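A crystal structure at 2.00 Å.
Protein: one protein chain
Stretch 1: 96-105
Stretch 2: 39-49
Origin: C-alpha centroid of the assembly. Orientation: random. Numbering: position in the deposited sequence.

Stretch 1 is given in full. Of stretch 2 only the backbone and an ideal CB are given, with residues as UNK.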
# COMPACT_ATOMS: atom_id res chain seq x y z
N GLY A 96 -4.02 -5.44 11.88
CA GLY A 96 -3.34 -5.44 13.17
C GLY A 96 -1.83 -5.60 13.15
O GLY A 96 -1.20 -5.55 14.21
N VAL A 97 -1.26 -5.77 11.96
CA VAL A 97 0.19 -5.94 11.80
C VAL A 97 0.81 -4.75 11.10
O VAL A 97 0.29 -4.28 10.08
CB VAL A 97 0.49 -7.22 10.99
CG1 VAL A 97 1.98 -7.38 10.76
CG2 VAL A 97 -0.04 -8.43 11.71
N GLN A 98 1.92 -4.27 11.64
CA GLN A 98 2.64 -3.14 11.05
C GLN A 98 3.29 -3.61 9.74
O GLN A 98 3.94 -4.66 9.70
CB GLN A 98 3.71 -2.62 12.01
CG GLN A 98 4.30 -1.29 11.61
CD GLN A 98 5.27 -0.75 12.65
OE1 GLN A 98 6.06 0.15 12.36
NE2 GLN A 98 5.19 -1.29 13.86
N GLU A 99 3.12 -2.82 8.68
CA GLU A 99 3.64 -3.20 7.38
C GLU A 99 4.38 -2.09 6.62
O GLU A 99 3.92 -0.96 6.55
CB GLU A 99 2.50 -3.73 6.50
CG GLU A 99 2.91 -3.98 5.06
CD GLU A 99 1.76 -4.44 4.21
OE1 GLU A 99 1.34 -5.61 4.35
OE2 GLU A 99 1.28 -3.66 3.37
N LEU A 100 5.54 -2.45 6.07
CA LEU A 100 6.33 -1.52 5.26
C LEU A 100 6.27 -2.04 3.85
O LEU A 100 6.32 -3.25 3.64
CB LEU A 100 7.79 -1.50 5.70
CG LEU A 100 8.22 -0.75 6.96
CD1 LEU A 100 9.66 -1.10 7.28
CD2 LEU A 100 8.05 0.74 6.77
N LEU A 101 6.07 -1.13 2.89
CA LEU A 101 6.07 -1.51 1.49
C LEU A 101 7.23 -0.73 0.88
O LEU A 101 7.17 0.50 0.74
CB LEU A 101 4.75 -1.17 0.78
CG LEU A 101 4.78 -1.67 -0.68
CD1 LEU A 101 4.85 -3.19 -0.69
CD2 LEU A 101 3.57 -1.16 -1.46
N LEU A 102 8.30 -1.46 0.57
CA LEU A 102 9.54 -0.89 0.01
C LEU A 102 9.70 -1.13 -1.48
O LEU A 102 9.42 -2.21 -1.98
CB LEU A 102 10.75 -1.49 0.73
CG LEU A 102 10.78 -1.38 2.25
CD1 LEU A 102 12.04 -2.06 2.81
CD2 LEU A 102 10.74 0.08 2.64
N LYS A 103 10.24 -0.13 -2.17
CA LYS A 103 10.46 -0.25 -3.60
C LYS A 103 11.92 0.06 -3.91
O LYS A 103 12.41 1.15 -3.61
CB LYS A 103 9.55 0.73 -4.35
CG LYS A 103 9.64 0.61 -5.88
CD LYS A 103 8.72 1.59 -6.56
CE LYS A 103 8.83 1.45 -8.06
NZ LYS A 103 7.86 2.31 -8.77
N LEU A 104 12.60 -0.90 -4.53
CA LEU A 104 14.00 -0.71 -4.89
C LEU A 104 14.10 0.25 -6.06
O LEU A 104 13.56 0.00 -7.13
CB LEU A 104 14.65 -2.05 -5.26
CG LEU A 104 16.10 -1.95 -5.74
CD1 LEU A 104 16.96 -1.28 -4.67
CD2 LEU A 104 16.61 -3.32 -6.07
N LEU A 105 14.77 1.38 -5.83
CA LEU A 105 14.94 2.41 -6.83
C LEU A 105 16.22 2.19 -7.63
O LEU A 105 17.16 1.55 -7.16
CB LEU A 105 14.99 3.78 -6.15
CG LEU A 105 13.75 4.18 -5.34
CD1 LEU A 105 14.01 5.50 -4.62
CD2 LEU A 105 12.55 4.31 -6.25
N UNK A 39 9.08 -4.15 -14.26
CA UNK A 39 10.16 -3.20 -14.31
C UNK A 39 10.91 -2.97 -13.01
O UNK A 39 11.97 -2.34 -13.02
CB UNK A 39 9.61 -1.86 -14.80
N UNK A 40 10.38 -3.46 -11.90
CA UNK A 40 11.06 -3.26 -10.62
C UNK A 40 10.69 -4.28 -9.56
O UNK A 40 9.85 -5.15 -9.77
CB UNK A 40 10.75 -1.86 -10.09
N UNK A 41 11.31 -4.12 -8.40
CA UNK A 41 11.09 -5.01 -7.29
C UNK A 41 10.63 -4.29 -6.03
O UNK A 41 11.09 -3.19 -5.72
CB UNK A 41 12.37 -5.79 -7.00
N UNK A 42 9.68 -4.91 -5.35
CA UNK A 42 9.13 -4.39 -4.10
C UNK A 42 9.30 -5.46 -3.02
O UNK A 42 9.35 -6.66 -3.32
CB UNK A 42 7.66 -4.00 -4.26
N UNK A 43 9.42 -5.02 -1.78
CA UNK A 43 9.53 -5.94 -0.65
C UNK A 43 8.45 -5.50 0.33
O UNK A 43 8.31 -4.33 0.61
CB UNK A 43 10.92 -5.93 -0.02
N UNK A 44 7.62 -6.44 0.76
CA UNK A 44 6.57 -6.15 1.72
C UNK A 44 7.10 -6.73 3.02
O UNK A 44 7.40 -7.92 3.09
CB UNK A 44 5.21 -6.73 1.32
N UNK A 45 7.29 -5.88 4.01
CA UNK A 45 7.86 -6.31 5.28
C UNK A 45 6.88 -6.08 6.42
O UNK A 45 6.41 -4.95 6.63
CB UNK A 45 9.17 -5.57 5.55
N UNK A 46 6.57 -7.15 7.14
CA UNK A 46 5.63 -7.10 8.26
C UNK A 46 6.26 -7.51 9.58
O UNK A 46 7.01 -8.49 9.66
CB UNK A 46 4.43 -8.00 7.97
N UNK A 47 5.92 -6.77 10.63
CA UNK A 47 6.42 -7.03 11.97
C UNK A 47 5.59 -8.14 12.61
O UNK A 47 4.51 -7.90 13.15
CB UNK A 47 6.38 -5.76 12.82
N UNK A 48 6.09 -9.36 12.46
CA UNK A 48 5.44 -10.54 13.00
C UNK A 48 6.48 -11.32 13.80
O UNK A 48 7.62 -11.49 13.35
CB UNK A 48 4.83 -11.40 11.89
N UNK A 49 6.08 -11.75 14.99
CA UNK A 49 6.93 -12.54 15.89
C UNK A 49 7.10 -13.96 15.33
O UNK A 49 6.13 -14.71 15.21
CB UNK A 49 6.33 -12.59 17.30

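The two strands run antiparallel, so positions 42, 44 and 46 share a face with E99, L101 and K103, while 43 and 45 share the other with L100 and L102.

Position 39 has nothing of stretch 1 near its CB, so many residues would serve; it is S39.

At position 40 the CB points toward stretch 1 and lies 4.3 Å from K103 CE, beside an extended lysine chain. An acid could meet the charge, and a flat aromatic could lie against the methylenes. It is F40: K103 CE stands 3.3 Å from the centroid of the F40 ring, over one face, and K103 NZ, at 3.7 Å from that centroid, adds a cation-pi interaction.

Position 41 points sideways, its CB 4.7 Å from L104 CB, which favours an apolar chain. It is L41, whose backbone O accepts a hydrogen bond from L104 N (3.0 Å).

Position 42 faces the side of L101 and K103, where methyls and methylenes invite a long chain with an aliphatic stem. R42 fits: its CD lies 4.1 Å from L101 CD2 and its CG 4.2 Å from K103 CG, while its guanidinium is hydrogen-bonded elsewhere in the structure.

Position 43 pairs with L102, and its CB is on the same face as that leucine side chain, so a small or apolar residue would suit. A43 places its CB 4.4 Å from L102 CB; the backbones exchange bonds, A43 N to L102 O (2.8 Å) and L102 N to A43 O (2.9 Å).

At position 44 the CB is 4.1 Å from L101 CD1 and 5.0 Å from E99 OE1. An aliphatic stem ending in a donor or positive charge answers both. R44 NH1 forms a salt bridge with E99 OE1 at 3.4 Å, a weak hydrogen bond.

Position 45 pairs with L100, its CB on the face it shares with L100 and L102, so a branched apolar residue is apt. V45 brings CG2 within 4.1 Å of L102 CD1, and its N donates to L100 O (2.8 Å).

Position 46 pairs with E99, whose carboxylate calls for a donor: lysine, arginine or an amide could supply it. Q46 does so through NE2, 2.7 Å from E99 OE1, while its CB packs 3.7 Å from V97 CG1.

Position 47 begins toward stretch 1, but many residues would fit. Q47 turns its end away; its N bonds Q98 O (3.0 Å), and a water bridges Q47 O and Q98 N.

Position 48 points sideways near V97 CG1, favouring an aliphatic: I48 CG1 reaches V97 CG1 at 3.8 Å. Position 49 has nothing of stretch 1 within reach; it is Q49.

Stretch 2 (39-49) SFLRARVQQIQ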
# COMPACT_ATOMS: atom_id res chain seq x y z
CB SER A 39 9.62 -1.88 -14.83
OG SER A 39 8.80 -2.13 -15.96
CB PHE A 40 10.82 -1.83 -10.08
CG PHE A 40 9.38 -1.48 -9.97
CD1 PHE A 40 8.70 -0.94 -11.05
CD2 PHE A 40 8.68 -1.76 -8.81
CE1 PHE A 40 7.33 -0.68 -10.98
CE2 PHE A 40 7.31 -1.50 -8.73
CZ PHE A 40 6.63 -0.96 -9.82
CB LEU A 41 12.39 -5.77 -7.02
CG LEU A 41 12.36 -6.87 -5.96
CD1 LEU A 41 13.10 -8.09 -6.49
CD2 LEU A 41 12.97 -6.36 -4.68
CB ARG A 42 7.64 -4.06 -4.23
CG ARG A 42 7.31 -2.79 -5.01
CD ARG A 42 5.94 -2.23 -4.60
NE ARG A 42 5.45 -1.19 -5.52
CZ ARG A 42 4.59 -1.40 -6.51
NH1 ARG A 42 4.08 -2.60 -6.73
NH2 ARG A 42 4.23 -0.39 -7.29
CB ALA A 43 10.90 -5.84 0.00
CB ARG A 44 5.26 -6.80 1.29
CG ARG A 44 4.06 -6.37 2.12
CD ARG A 44 2.78 -6.47 1.29
NE ARG A 44 2.58 -7.81 0.78
CZ ARG A 44 2.01 -8.80 1.45
NH1 ARG A 44 1.56 -8.61 2.68
NH2 ARG A 44 1.86 -9.98 0.87
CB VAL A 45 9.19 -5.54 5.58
CG1 VAL A 45 10.03 -6.30 6.57
CG2 VAL A 45 9.98 -5.30 4.28
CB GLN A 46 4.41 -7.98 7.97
CG GLN A 46 3.56 -7.49 6.82
CD GLN A 46 2.32 -8.33 6.64
OE1 GLN A 46 2.17 -9.37 7.27
NE2 GLN A 46 1.41 -7.88 5.78
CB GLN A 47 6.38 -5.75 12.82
CG GLN A 47 7.41 -5.70 13.95
CD GLN A 47 7.02 -6.56 15.13
OE1 GLN A 47 6.25 -6.12 15.99
NE2 GLN A 47 7.53 -7.79 15.19
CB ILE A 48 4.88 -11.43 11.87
CG1 ILE A 48 3.82 -10.65 11.07
CG2 ILE A 48 4.29 -12.74 12.44
CD1 ILE A 48 3.28 -11.39 9.84
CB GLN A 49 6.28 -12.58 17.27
CG GLN A 49 7.07 -13.29 18.35
CD GLN A 49 6.42 -13.16 19.71
OE1 GLN A 49 6.28 -12.05 20.25
NE2 GLN A 49 5.99 -14.29 20.27
O HOH W 1 2.89 -5.56 14.13
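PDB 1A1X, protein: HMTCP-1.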